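Local coordinates for phosphate-specific transport system accessory protein PhoU homolog (Streptococcus pneumoniae, PDB 2I0M) that probably regulates phosphate uptake as a homodimeric, all-helical accessory protein of the phosphate transport system, and carries bound zinc ions, at residues Q14-L19 / V135-H140; A35-E40 / T181-I186; C87-R92 / A194-N199; L61-L66 / R78-I83; A161-I166 / Y185-L190. All blocks are in the same frame, centred on the assembly; numbering follows the deposited sequence.

Interaction 1. Residues Q14-L19 / V135-H140; sequences QSFLGL and VAFPLH
Phe16 and Phe137 meet with their side chains crossing at about a right angle, and one corner of the Phe16 ring does most of the touching. Its CE1 sits over the centre of one face of the Phe137 ring, 3.5 Å from CE1 of Phe137 and close to every other atom of that ring. The planes are tilted 45° to each other with centroids 4.7 Å apart, so the pair is neither a parallel stack nor an edge-to-face pair. Phe16 CG lies trans to the backbone N (chi1 167°), and Phe137 has the same choice (chi1 -165°); each ring is thereby carried into the gap between the two chain segments. This is packing in the all-helical PhoU fold: helix 5-35 here meets the residues that follow on from helix 117-136. Leu17 takes up the partly exposed side. Its two methyls divide the work, CD2 resting 4.1 Å from CB of Phe137 while CD1 comes to 3.7 Å from CG of Pro138. The proline ring thus sits at the margin beside the aromatic pair. Beyond Pro138 the chain turns, and His140 ND1 gives a weak hydrogen bond of 2.8 Å back to Phe137 O. Ile83 and Leu90 of helix 74-105 pack on Phe16, while Glu13 lies against Phe137 and Pro138.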
# COMPACT_ATOMS: atom_id res chain seq x y z
N GLN A 14 -15.93 16.73 -3.26
CA GLN A 14 -15.16 17.70 -4.03
C GLN A 14 -13.81 17.98 -3.39
O GLN A 14 -12.81 18.16 -4.10
CB GLN A 14 -15.94 19.01 -4.27
CG GLN A 14 -17.02 18.90 -5.36
CD GLN A 14 -16.48 18.49 -6.74
OE1 GLN A 14 -16.93 17.51 -7.34
NE2 GLN A 14 -15.51 19.24 -7.23
N SER A 15 -13.78 18.03 -2.05
CA SER A 15 -12.53 18.12 -1.29
C SER A 15 -11.57 17.00 -1.67
O SER A 15 -10.39 17.24 -1.90
CB SER A 15 -12.79 18.07 0.22
OG SER A 15 -13.43 19.25 0.68
N PHE A 16 -12.11 15.78 -1.73
CA PHE A 16 -11.36 14.57 -2.06
C PHE A 16 -10.82 14.57 -3.50
O PHE A 16 -9.66 14.24 -3.73
CB PHE A 16 -12.23 13.34 -1.75
CG PHE A 16 -11.70 12.06 -2.32
CD1 PHE A 16 -12.21 11.56 -3.51
CD2 PHE A 16 -10.67 11.36 -1.68
CE1 PHE A 16 -11.72 10.39 -4.05
CE2 PHE A 16 -10.15 10.19 -2.22
CZ PHE A 16 -10.68 9.69 -3.40
N LEU A 17 -11.66 14.94 -4.47
CA LEU A 17 -11.21 15.12 -5.86
C LEU A 17 -10.13 16.20 -6.02
O LEU A 17 -9.16 16.02 -6.77
CB LEU A 17 -12.39 15.39 -6.82
CG LEU A 17 -13.49 14.33 -6.81
CD1 LEU A 17 -14.61 14.77 -7.73
CD2 LEU A 17 -12.99 12.97 -7.21
N GLY A 18 -10.31 17.32 -5.30
CA GLY A 18 -9.28 18.36 -5.15
C GLY A 18 -7.94 17.76 -4.72
O GLY A 18 -6.92 18.00 -5.36
N LEU A 19 -7.95 16.95 -3.66
CA LEU A 19 -6.76 16.25 -3.22
C LEU A 19 -6.19 15.36 -4.33
O LEU A 19 -4.99 15.36 -4.55
CB LEU A 19 -7.05 15.38 -2.00
CG LEU A 19 -6.12 15.40 -0.78
CD1 LEU A 19 -6.14 14.04 0.01
CD2 LEU A 19 -4.67 15.90 -1.05
N VAL A 135 -12.33 11.24 -12.91
CA VAL A 135 -13.58 11.42 -13.68
C VAL A 135 -14.63 10.35 -13.27
O VAL A 135 -15.80 10.68 -13.09
CB VAL A 135 -13.33 11.34 -15.21
CG1 VAL A 135 -14.64 11.43 -15.99
CG2 VAL A 135 -12.36 12.44 -15.67
N ALA A 136 -14.20 9.10 -13.15
CA ALA A 136 -15.10 7.99 -12.80
C ALA A 136 -15.68 8.07 -11.38
O ALA A 136 -16.80 7.65 -11.15
CB ALA A 136 -14.39 6.65 -12.99
N PHE A 137 -14.92 8.62 -10.43
CA PHE A 137 -15.28 8.54 -9.01
C PHE A 137 -16.67 9.14 -8.66
O PHE A 137 -17.45 8.48 -7.98
CB PHE A 137 -14.15 9.10 -8.13
CG PHE A 137 -14.27 8.75 -6.69
CD1 PHE A 137 -13.43 7.79 -6.12
CD2 PHE A 137 -15.21 9.39 -5.87
CE1 PHE A 137 -13.54 7.44 -4.76
CE2 PHE A 137 -15.33 9.03 -4.50
CZ PHE A 137 -14.49 8.06 -3.95
N PRO A 138 -16.96 10.39 -9.09
CA PRO A 138 -18.29 11.01 -8.84
C PRO A 138 -19.49 10.23 -9.40
O PRO A 138 -20.61 10.39 -8.91
CB PRO A 138 -18.20 12.37 -9.57
CG PRO A 138 -16.79 12.64 -9.75
CD PRO A 138 -16.06 11.31 -9.80
N LEU A 139 -19.24 9.41 -10.42
CA LEU A 139 -20.27 8.55 -10.99
C LEU A 139 -20.62 7.37 -10.09
O LEU A 139 -21.73 6.87 -10.12
CB LEU A 139 -19.88 8.08 -12.39
CG LEU A 139 -19.80 9.22 -13.41
CD1 LEU A 139 -18.99 8.83 -14.62
CD2 LEU A 139 -21.18 9.74 -13.83
N HIS A 140 -19.68 6.96 -9.25
CA HIS A 140 -19.88 5.81 -8.36
C HIS A 140 -20.17 4.50 -9.13
O HIS A 140 -20.75 3.56 -8.59
CB HIS A 140 -21.00 6.09 -7.33
CG HIS A 140 -20.82 7.35 -6.55
ND1 HIS A 140 -19.57 7.84 -6.19
CD2 HIS A 140 -21.72 8.21 -6.02
CE1 HIS A 140 -19.72 8.96 -5.50
NE2 HIS A 140 -21.02 9.20 -5.38

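Interaction 2. Residues A35-E40 / T181-I186; sequences ASKDKE and TQYLYI
Lys37 meets Tyr183 across this small contact, reaching over from the turn that joins helix 5-35 to helix 39-66. Helix 5-35 ends at Ala35. Ser36 follows, its OG bonded back to Leu32 O. Lys37 then leaves helical geometry with a positive phi (53°), and its chain bends at chi2 and chi3 so that the ammonium end approaches Tyr183. The two side chains cross at about a right angle, and NZ donates to Tyr183 OH at 3.3 Å, with Lys37 CE 3.7 Å from the same oxygen. The stronger partner of NZ is Leu34 O, in the last turn of the preceding helix 5-35, and a long, weak ion pair reaches Glu116; the phenol is therefore one of several groups round the ammonium. Tyr183 is buried, its ring also packing on Leu107 and Leu119. Asp38 occupies the N-cap of the next helix: OD2 accepts weakly from Glu40 N at 3.2 Å and also bonds Met41 N. Lys39 turns elsewhere, its NZ donating to Leu107 O. A residue of positive phi followed by a capped helix start is characteristic of a short connection between successive helices, here touching helix 177-209 of the PhoU fold through the lysine.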
# COMPACT_ATOMS: atom_id res chain seq x y z
N ALA A 35 12.11 13.18 -16.60
CA ALA A 35 12.42 13.25 -18.03
C ALA A 35 13.44 14.34 -18.33
O ALA A 35 14.35 14.13 -19.13
CB ALA A 35 11.15 13.47 -18.86
N SER A 36 13.29 15.49 -17.68
CA SER A 36 14.14 16.63 -17.93
C SER A 36 15.31 16.75 -16.95
O SER A 36 16.09 17.70 -17.03
CB SER A 36 13.32 17.93 -17.95
OG SER A 36 12.75 18.21 -16.68
N LYS A 37 15.44 15.79 -16.03
CA LYS A 37 16.51 15.80 -15.02
C LYS A 37 16.56 17.12 -14.24
O LYS A 37 17.64 17.65 -13.95
CB LYS A 37 17.88 15.48 -15.65
CG LYS A 37 18.29 14.02 -15.56
CD LYS A 37 17.61 13.17 -16.62
CE LYS A 37 17.37 11.76 -16.13
NZ LYS A 37 16.57 10.97 -17.11
N ASP A 38 15.38 17.65 -13.91
CA ASP A 38 15.25 18.93 -13.23
C ASP A 38 15.30 18.74 -11.71
O ASP A 38 14.26 18.55 -11.05
CB ASP A 38 13.94 19.60 -13.67
CG ASP A 38 13.77 21.01 -13.12
OD1 ASP A 38 12.90 21.73 -13.65
OD2 ASP A 38 14.48 21.41 -12.17
N LYS A 39 16.51 18.79 -11.17
CA LYS A 39 16.74 18.56 -9.75
C LYS A 39 16.11 19.62 -8.85
O LYS A 39 15.83 19.37 -7.68
CB LYS A 39 18.24 18.41 -9.46
CG LYS A 39 18.84 17.14 -10.06
CD LYS A 39 20.26 16.89 -9.57
CE LYS A 39 20.90 15.76 -10.38
NZ LYS A 39 21.90 14.98 -9.61
N GLU A 40 15.89 20.80 -9.41
CA GLU A 40 15.25 21.89 -8.68
C GLU A 40 13.75 21.65 -8.54
O GLU A 40 13.19 21.87 -7.46
CB GLU A 40 15.55 23.24 -9.35
CG GLU A 40 17.04 23.46 -9.57
CD GLU A 40 17.38 24.89 -9.91
OE1 GLU A 40 18.37 25.42 -9.34
OE2 GLU A 40 16.67 25.48 -10.75
N THR A 181 20.16 1.37 -9.14
CA THR A 181 19.45 1.37 -7.86
C THR A 181 18.36 2.45 -7.81
O THR A 181 17.27 2.22 -7.28
CB THR A 181 20.44 1.55 -6.67
OG1 THR A 181 21.51 0.60 -6.80
CG2 THR A 181 19.76 1.33 -5.34
N GLN A 182 18.66 3.61 -8.39
CA GLN A 182 17.72 4.73 -8.42
C GLN A 182 16.54 4.47 -9.36
O GLN A 182 15.39 4.75 -9.00
CB GLN A 182 18.44 6.05 -8.76
CG GLN A 182 19.46 6.51 -7.69
CD GLN A 182 18.88 6.55 -6.27
OE1 GLN A 182 17.78 7.05 -6.04
NE2 GLN A 182 19.64 6.04 -5.31
N TYR A 183 16.82 3.93 -10.55
CA TYR A 183 15.76 3.52 -11.47
C TYR A 183 14.95 2.31 -10.99
O TYR A 183 13.80 2.13 -11.39
CB TYR A 183 16.32 3.27 -12.87
CG TYR A 183 16.55 4.53 -13.65
CD1 TYR A 183 15.51 5.15 -14.34
CD2 TYR A 183 17.82 5.12 -13.71
CE1 TYR A 183 15.71 6.31 -15.06
CE2 TYR A 183 18.03 6.29 -14.43
CZ TYR A 183 16.97 6.88 -15.10
OH TYR A 183 17.17 8.04 -15.81
N LEU A 184 15.54 1.48 -10.13
CA LEU A 184 14.77 0.43 -9.47
C LEU A 184 13.73 1.05 -8.53
O LEU A 184 12.56 0.66 -8.57
CB LEU A 184 15.66 -0.59 -8.74
CG LEU A 184 16.45 -1.59 -9.59
CD1 LEU A 184 17.29 -2.53 -8.72
CD2 LEU A 184 15.56 -2.40 -10.55
N TYR A 185 14.15 2.01 -7.71
CA TYR A 185 13.24 2.71 -6.80
C TYR A 185 12.12 3.38 -7.57
O TYR A 185 10.95 3.22 -7.23
CB TYR A 185 13.95 3.76 -5.95
CG TYR A 185 15.06 3.22 -5.08
CD1 TYR A 185 15.02 1.92 -4.55
CD2 TYR A 185 16.15 4.03 -4.73
CE1 TYR A 185 16.03 1.45 -3.74
CE2 TYR A 185 17.17 3.56 -3.93
CZ TYR A 185 17.10 2.27 -3.43
OH TYR A 185 18.12 1.80 -2.62
N ILE A 186 12.49 4.12 -8.63
CA ILE A 186 11.53 4.85 -9.44
C ILE A 186 10.41 3.95 -9.95
O ILE A 186 9.23 4.29 -9.83
CB ILE A 186 12.22 5.58 -10.63
CG1 ILE A 186 12.98 6.81 -10.12
CG2 ILE A 186 11.19 5.98 -11.70
CD1 ILE A 186 14.10 7.28 -11.01

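Interaction 3. Residues C87-R92 / A194-N199; sequences CSDLER and ADYIAN. With ZN (zinc ion), chain D; ZN (zinc ion), chain B.
Arg92 and Tyr196 make the apolar part of this contact, with Arg92 CB over one face of the Tyr196 ring, a CH-pi contact 3.9 Å from the centroid. Arg92 runs extended from CG to NE, so that CD passes 3.4 Å from Tyr196 OH while the guanidinium continues beyond the ring, its plane 65° from the ring plane. Polar groups contribute by touching rather than bonding: Asp89 OD1 lies 3.6 Å from Tyr196 CD1, and Asp89 OD2 the same distance from Asn199 CB. The polar ends find their partners outside the two segments. Asp89 and Arg92 form reciprocal salt bridges with Arg92 and Asp89 of the second subunit, which should balance these buried charges, and Tyr196 OH is bonded to Arg192. Metal binding occupies the outer sides of both helices. Glu91 holds one zinc ion with both oxygens, OE1 at 2.6 Å and OE2 at 2.3 Å, together with Asp95 of the same chain and with Asp214 of the second subunit; Asp195 OD1 binds another at 2.5 Å, sharing the ion with Asp156 and Glu191, in a site that also includes Asp152. Helices 74-105 and 177-209 lie antiparallel here, at 172° and 9.2 Å between the local axes. Helix 39-66 covers the Glu91 side, helix 5-35 packs on Leu90, helix 117-136 packs on Ile197, and the second subunit faces Arg92 and Asn199.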
# COMPACT_ATOMS: atom_id res chain seq x y z
N CYS A 87 -8.60 8.88 0.74
CA CYS A 87 -7.74 10.06 0.84
C CYS A 87 -6.35 9.68 1.39
O CYS A 87 -5.34 10.21 0.95
CB CYS A 87 -8.43 11.22 1.59
SG CYS A 87 -8.60 10.98 3.33
N SER A 88 -6.34 8.71 2.29
CA SER A 88 -5.13 8.02 2.75
C SER A 88 -4.29 7.33 1.66
O SER A 88 -3.06 7.43 1.66
CB SER A 88 -5.51 6.99 3.82
OG SER A 88 -4.39 6.20 4.16
N ASP A 89 -4.94 6.60 0.76
CA ASP A 89 -4.27 5.98 -0.38
C ASP A 89 -3.65 7.07 -1.28
O ASP A 89 -2.58 6.89 -1.87
CB ASP A 89 -5.27 5.15 -1.21
CG ASP A 89 -5.66 3.83 -0.55
OD1 ASP A 89 -5.00 3.39 0.41
OD2 ASP A 89 -6.63 3.20 -1.01
N LEU A 90 -4.34 8.20 -1.35
CA LEU A 90 -3.94 9.33 -2.13
C LEU A 90 -2.67 9.96 -1.52
O LEU A 90 -1.73 10.24 -2.25
CB LEU A 90 -5.10 10.32 -2.21
CG LEU A 90 -5.68 10.93 -3.49
CD1 LEU A 90 -5.91 9.94 -4.67
CD2 LEU A 90 -6.98 11.63 -3.10
N GLU A 91 -2.61 10.15 -0.20
CA GLU A 91 -1.35 10.64 0.36
C GLU A 91 -0.17 9.67 0.26
O GLU A 91 0.98 10.10 0.23
CB GLU A 91 -1.47 11.47 1.69
CG GLU A 91 -1.04 10.96 3.05
CD GLU A 91 0.32 10.29 3.14
OE1 GLU A 91 0.36 9.06 2.90
OE2 GLU A 91 1.33 10.94 3.54
N ARG A 92 -0.47 8.38 0.14
CA ARG A 92 0.60 7.39 -0.09
C ARG A 92 1.05 7.45 -1.55
O ARG A 92 2.24 7.38 -1.84
CB ARG A 92 0.19 6.00 0.37
CG ARG A 92 0.03 5.94 1.89
CD ARG A 92 -0.52 4.64 2.36
NE ARG A 92 -0.81 4.64 3.80
CZ ARG A 92 -1.41 3.63 4.44
NH1 ARG A 92 -1.77 2.54 3.76
NH2 ARG A 92 -1.62 3.71 5.75
N ALA A 194 0.30 2.97 -8.73
CA ALA A 194 -0.77 2.32 -9.50
C ALA A 194 -1.56 1.30 -8.68
O ALA A 194 -2.77 1.16 -8.86
CB ALA A 194 -0.20 1.69 -10.77
N ASP A 195 -0.89 0.61 -7.77
CA ASP A 195 -1.55 -0.28 -6.84
C ASP A 195 -2.57 0.46 -5.97
O ASP A 195 -3.69 -0.02 -5.79
CB ASP A 195 -0.52 -0.98 -5.96
CG ASP A 195 -0.03 -2.28 -6.55
OD1 ASP A 195 -0.69 -2.83 -7.46
OD2 ASP A 195 1.03 -2.79 -6.08
N TYR A 196 -2.19 1.61 -5.40
CA TYR A 196 -3.16 2.42 -4.63
C TYR A 196 -4.39 2.88 -5.43
O TYR A 196 -5.50 2.89 -4.90
CB TYR A 196 -2.50 3.62 -3.94
CG TYR A 196 -1.63 3.23 -2.77
CD1 TYR A 196 -2.17 2.62 -1.63
CD2 TYR A 196 -0.25 3.44 -2.80
CE1 TYR A 196 -1.36 2.24 -0.54
CE2 TYR A 196 0.56 3.06 -1.72
CZ TYR A 196 -0.01 2.48 -0.60
OH TYR A 196 0.79 2.11 0.46
N ILE A 197 -4.19 3.25 -6.69
CA ILE A 197 -5.30 3.56 -7.61
C ILE A 197 -6.28 2.38 -7.68
O ILE A 197 -7.51 2.58 -7.63
CB ILE A 197 -4.80 3.91 -9.03
CG1 ILE A 197 -3.98 5.22 -8.99
CG2 ILE A 197 -5.96 4.03 -10.01
CD1 ILE A 197 -3.19 5.51 -10.25
N ALA A 198 -5.74 1.17 -7.80
CA ALA A 198 -6.52 -0.05 -7.86
C ALA A 198 -7.29 -0.27 -6.54
O ALA A 198 -8.46 -0.63 -6.56
CB ALA A 198 -5.60 -1.26 -8.15
N ASN A 199 -6.61 -0.06 -5.42
CA ASN A 199 -7.25 0.02 -4.12
C ASN A 199 -8.41 1.02 -4.05
O ASN A 199 -9.43 0.73 -3.43
CB ASN A 199 -6.21 0.31 -3.03
CG ASN A 199 -5.33 -0.91 -2.69
OD1 ASN A 199 -4.16 -0.76 -2.28
ND2 ASN A 199 -5.88 -2.10 -2.87
ZN ZN D . 2.68 9.17 4.04
ZN ZN B . 0.89 -3.45 -9.33

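Interaction 4. Residues L61-L66 / R78-I83; sequences LTCARL and RFVISI
Cys63 is wedged against Val80 and Ile83, and these three buried side chains form the close part of the contact. The thiol lies beside the backbone N (chi1 -85°), which points SG at Ile83, where it stops 3.6 Å from CG2. Its own CB meets Val80 CG1 at 3.8 Å, so sulfur and methylene engage successive turns of the facing helix. SG also passes 3.8 Å from Val80 O, a contact with no hydrogen bond. Ile83 splits its branches: CG2 touches the sulfur, while the arm through CG1 leads off and lies over one face of the Phe79 ring. The CA atoms of Cys63 and Val80 are 6.0 Å apart. Towards the end of helix 39-66 the fit slackens; Leu66 points across but makes no close contact with residues 78-83, and Arg65 faces out into solvent. On the far side of helix 74-105, Ser82 OG donates to Arg78 O at 2.5 Å, from the face of the carbonyl opposite to Ser82 N. Leu12 of helix 5-35 covers Cys63 and Ile83, and Leu77 of the second subunit packs on Leu61 and Ala64. Two consecutive helices joined by a short connection and running in roughly opposite directions make an alpha-alpha hairpin, a basic element of the helical PhoU fold.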
# COMPACT_ATOMS: atom_id res chain seq x y z
N LEU A 61 -10.89 14.73 8.95
CA LEU A 61 -11.52 15.40 10.08
C LEU A 61 -12.96 15.82 9.83
O LEU A 61 -13.81 15.65 10.71
CB LEU A 61 -10.69 16.60 10.58
CG LEU A 61 -9.87 16.41 11.87
CD1 LEU A 61 -8.83 15.30 11.74
CD2 LEU A 61 -9.19 17.72 12.27
N THR A 62 -13.24 16.36 8.64
CA THR A 62 -14.63 16.67 8.28
C THR A 62 -15.45 15.40 8.02
O THR A 62 -16.66 15.39 8.23
CB THR A 62 -14.78 17.72 7.11
OG1 THR A 62 -15.02 17.07 5.87
CG2 THR A 62 -13.58 18.65 6.99
N CYS A 63 -14.79 14.32 7.58
CA CYS A 63 -15.41 12.99 7.54
C CYS A 63 -15.83 12.56 8.94
O CYS A 63 -17.02 12.34 9.20
CB CYS A 63 -14.45 11.94 6.98
SG CYS A 63 -14.33 11.76 5.18
N ALA A 64 -14.85 12.46 9.84
CA ALA A 64 -15.09 12.01 11.22
C ALA A 64 -16.20 12.80 11.90
O ALA A 64 -17.05 12.23 12.58
CB ALA A 64 -13.80 12.07 12.04
N ARG A 65 -16.21 14.12 11.70
CA ARG A 65 -17.27 14.95 12.26
C ARG A 65 -18.60 14.82 11.51
O ARG A 65 -19.66 15.08 12.08
CB ARG A 65 -16.84 16.42 12.31
CG ARG A 65 -17.09 17.16 11.02
CD ARG A 65 -17.50 18.60 11.26
NE ARG A 65 -18.00 19.20 10.03
CZ ARG A 65 -17.25 19.84 9.13
NH1 ARG A 65 -17.81 20.34 8.04
NH2 ARG A 65 -15.94 19.97 9.33
N LEU A 66 -18.56 14.44 10.23
CA LEU A 66 -19.80 14.37 9.45
C LEU A 66 -20.71 13.26 9.90
O LEU A 66 -21.93 13.40 9.86
CB LEU A 66 -19.55 14.27 7.94
CG LEU A 66 -19.75 15.56 7.15
CD1 LEU A 66 -19.74 15.26 5.65
CD2 LEU A 66 -21.04 16.25 7.55
N ARG A 78 -21.11 4.00 3.86
CA ARG A 78 -20.15 3.46 2.92
C ARG A 78 -19.41 4.58 2.21
O ARG A 78 -18.23 4.44 1.89
CB ARG A 78 -20.84 2.55 1.89
CG ARG A 78 -21.65 1.42 2.53
CD ARG A 78 -21.59 0.14 1.71
NE ARG A 78 -22.21 0.28 0.39
CZ ARG A 78 -23.50 0.09 0.13
NH1 ARG A 78 -24.35 -0.22 1.11
NH2 ARG A 78 -23.95 0.23 -1.11
N PHE A 79 -20.10 5.69 1.99
CA PHE A 79 -19.52 6.81 1.28
C PHE A 79 -18.43 7.48 2.08
O PHE A 79 -17.31 7.54 1.63
CB PHE A 79 -20.58 7.84 0.85
CG PHE A 79 -19.98 9.04 0.18
CD1 PHE A 79 -19.65 9.01 -1.18
CD2 PHE A 79 -19.68 10.19 0.91
CE1 PHE A 79 -19.08 10.10 -1.80
CE2 PHE A 79 -19.10 11.27 0.30
CZ PHE A 79 -18.80 11.24 -1.06
N VAL A 80 -18.76 7.97 3.27
CA VAL A 80 -17.80 8.65 4.14
C VAL A 80 -16.59 7.73 4.45
O VAL A 80 -15.44 8.19 4.48
CB VAL A 80 -18.50 9.19 5.42
CG1 VAL A 80 -17.51 9.72 6.42
CG2 VAL A 80 -19.50 10.27 5.05
N ILE A 81 -16.85 6.43 4.64
CA ILE A 81 -15.78 5.44 4.87
C ILE A 81 -14.88 5.33 3.64
O ILE A 81 -13.67 5.15 3.76
CB ILE A 81 -16.37 4.03 5.23
CG1 ILE A 81 -17.05 4.05 6.61
CG2 ILE A 81 -15.27 2.95 5.18
CD1 ILE A 81 -17.78 2.74 7.00
N SER A 82 -15.46 5.45 2.46
CA SER A 82 -14.72 5.39 1.20
C SER A 82 -13.81 6.60 1.01
O SER A 82 -12.72 6.47 0.48
CB SER A 82 -15.69 5.26 0.02
OG SER A 82 -16.44 4.07 0.12
N ILE A 83 -14.28 7.78 1.40
CA ILE A 83 -13.49 9.00 1.31
C ILE A 83 -12.30 8.92 2.30
O ILE A 83 -11.16 9.19 1.92
CB ILE A 83 -14.35 10.26 1.57
CG1 ILE A 83 -15.46 10.41 0.50
CG2 ILE A 83 -13.48 11.50 1.73
CD1 ILE A 83 -15.04 10.92 -0.90

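Interaction 5. Residues A161-I166 / Y185-L190; sequences ALSKEI and YIIGHL
Ile187 meets Leu162, Ser163 and Ile166 without any ring between them; the flat groups of residues 185-190 belong to other surroundings. One face of the Tyr185 ring carries Thr181 O, 3.2 Å above its plane and over the centre, while the His189 ring meets that of His96 with planes about 55° apart. The contact itself rests on a single methyl. Ile187 CG1 stands between the backbone N and the carbonyl carbon (chi1 66°), a crowded position that sends CD1 toward the opposite helix. There CD1 lies 3.9 Å from Leu162 CB and 3.2 Å from Ser163 OG, with Ile166 CD1 more loosely placed at 4.4 Å. Ser163 OG is bound to Tyr159 O of its own helix, so its polar need is met along the helix while its flank receives the methyl. Helices 152-168 and 177-209 run antiparallel, 172° between local directions and 10.4 Å between axes, a spacing bridged by the reaching isoleucine. Met122 of helix 117-136 packs on Leu162, Ile187 and Leu190 alike, so a third helix fills one side of the groove. Helix 74-105 packs on helix 177-209 as well, with Ile100 against His189 and Leu190, and Ile167 of the second subunit touches Lys164.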
# COMPACT_ATOMS: atom_id res chain seq x y z
N ALA A 161 9.53 -6.33 -16.51
CA ALA A 161 10.36 -6.09 -17.68
C ALA A 161 11.45 -5.07 -17.38
O ALA A 161 12.61 -5.28 -17.73
CB ALA A 161 9.51 -5.63 -18.86
N LEU A 162 11.10 -3.97 -16.74
CA LEU A 162 12.10 -2.96 -16.43
C LEU A 162 13.06 -3.40 -15.32
O LEU A 162 14.23 -3.02 -15.34
CB LEU A 162 11.46 -1.60 -16.15
CG LEU A 162 11.07 -0.81 -17.41
CD1 LEU A 162 9.90 0.12 -17.17
CD2 LEU A 162 12.27 -0.01 -17.95
N SER A 163 12.59 -4.21 -14.38
CA SER A 163 13.45 -4.76 -13.34
C SER A 163 14.47 -5.73 -13.91
O SER A 163 15.66 -5.61 -13.63
CB SER A 163 12.62 -5.45 -12.25
OG SER A 163 11.75 -4.52 -11.64
N LYS A 164 14.00 -6.68 -14.72
CA LYS A 164 14.86 -7.64 -15.41
C LYS A 164 15.92 -6.92 -16.23
O LYS A 164 17.09 -7.32 -16.22
CB LYS A 164 14.03 -8.54 -16.32
CG LYS A 164 13.25 -9.64 -15.61
CD LYS A 164 12.61 -10.59 -16.63
CE LYS A 164 12.17 -11.92 -15.98
NZ LYS A 164 10.96 -11.80 -15.11
N GLU A 165 15.52 -5.86 -16.93
CA GLU A 165 16.43 -5.09 -17.77
C GLU A 165 17.48 -4.36 -16.93
O GLU A 165 18.68 -4.47 -17.21
CB GLU A 165 15.66 -4.10 -18.65
CG GLU A 165 16.53 -3.10 -19.41
CD GLU A 165 15.73 -1.89 -19.90
OE1 GLU A 165 14.50 -1.85 -19.68
OE2 GLU A 165 16.34 -0.98 -20.51
N ILE A 166 17.04 -3.64 -15.90
CA ILE A 166 17.95 -2.79 -15.13
C ILE A 166 19.04 -3.58 -14.40
O ILE A 166 20.22 -3.23 -14.50
CB ILE A 166 17.20 -1.83 -14.16
CG1 ILE A 166 16.19 -0.96 -14.92
CG2 ILE A 166 18.18 -0.91 -13.43
CD1 ILE A 166 15.27 -0.13 -14.04
N TYR A 185 14.15 2.01 -7.71
CA TYR A 185 13.24 2.71 -6.80
C TYR A 185 12.12 3.38 -7.57
O TYR A 185 10.95 3.22 -7.23
CB TYR A 185 13.95 3.76 -5.95
CG TYR A 185 15.06 3.22 -5.08
CD1 TYR A 185 15.02 1.92 -4.55
CD2 TYR A 185 16.15 4.03 -4.73
CE1 TYR A 185 16.03 1.45 -3.74
CE2 TYR A 185 17.17 3.56 -3.93
CZ TYR A 185 17.10 2.27 -3.43
OH TYR A 185 18.12 1.80 -2.62
N ILE A 186 12.49 4.12 -8.63
CA ILE A 186 11.53 4.85 -9.44
C ILE A 186 10.41 3.95 -9.95
O ILE A 186 9.23 4.29 -9.83
CB ILE A 186 12.22 5.58 -10.63
CG1 ILE A 186 12.98 6.81 -10.12
CG2 ILE A 186 11.19 5.98 -11.70
CD1 ILE A 186 14.10 7.28 -11.01
N ILE A 187 10.78 2.80 -10.51
CA ILE A 187 9.76 1.90 -11.06
C ILE A 187 8.94 1.25 -9.96
O ILE A 187 7.76 0.96 -10.17
CB ILE A 187 10.33 0.88 -12.10
CG1 ILE A 187 11.29 -0.12 -11.45
CG2 ILE A 187 11.00 1.62 -13.24
CD1 ILE A 187 11.47 -1.41 -12.25
N GLY A 188 9.55 1.07 -8.78
CA GLY A 188 8.83 0.60 -7.60
C GLY A 188 7.83 1.63 -7.09
O GLY A 188 6.75 1.27 -6.59
N HIS A 189 8.18 2.91 -7.21
CA HIS A 189 7.29 4.00 -6.80
C HIS A 189 6.07 4.11 -7.71
O HIS A 189 4.97 4.40 -7.23
CB HIS A 189 8.02 5.34 -6.74
CG HIS A 189 8.90 5.49 -5.54
ND1 HIS A 189 8.44 5.30 -4.26
CD2 HIS A 189 10.20 5.84 -5.42
CE1 HIS A 189 9.42 5.50 -3.40
NE2 HIS A 189 10.51 5.83 -4.08
N LEU A 190 6.28 3.89 -9.00
CA LEU A 190 5.20 3.90 -9.98
C LEU A 190 4.31 2.70 -9.82
O LEU A 190 3.08 2.81 -9.92
CB LEU A 190 5.76 3.92 -11.42
CG LEU A 190 6.16 5.26 -12.02
CD1 LEU A 190 6.83 5.08 -13.37
CD2 LEU A 190 4.93 6.16 -12.14

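From the N terminus, residues 14-19 open interaction 1 and 35-40 open interaction 2. Interaction 4 then closes the shortest loop, between helices 39-66 and 74-105, inside the spans of both. Residues 87-92 open interaction 3 before 135-140 close interaction 1, so interaction 1 crosses both 2 and 3, and 2 crosses 3. Interaction 5 opens at 161-166; interactions 2 and 5 close on overlapping parts of helix 177-209, and 194-199 close interaction 3 round interaction 5. Interaction 1 packs on both 3 and 4 through Phe16, while 3 and 4 only adjoin along helix 74-105; 2 and 5 touch at the other end. Interactions 1, 2 and 3 tie the two halves of the chain together.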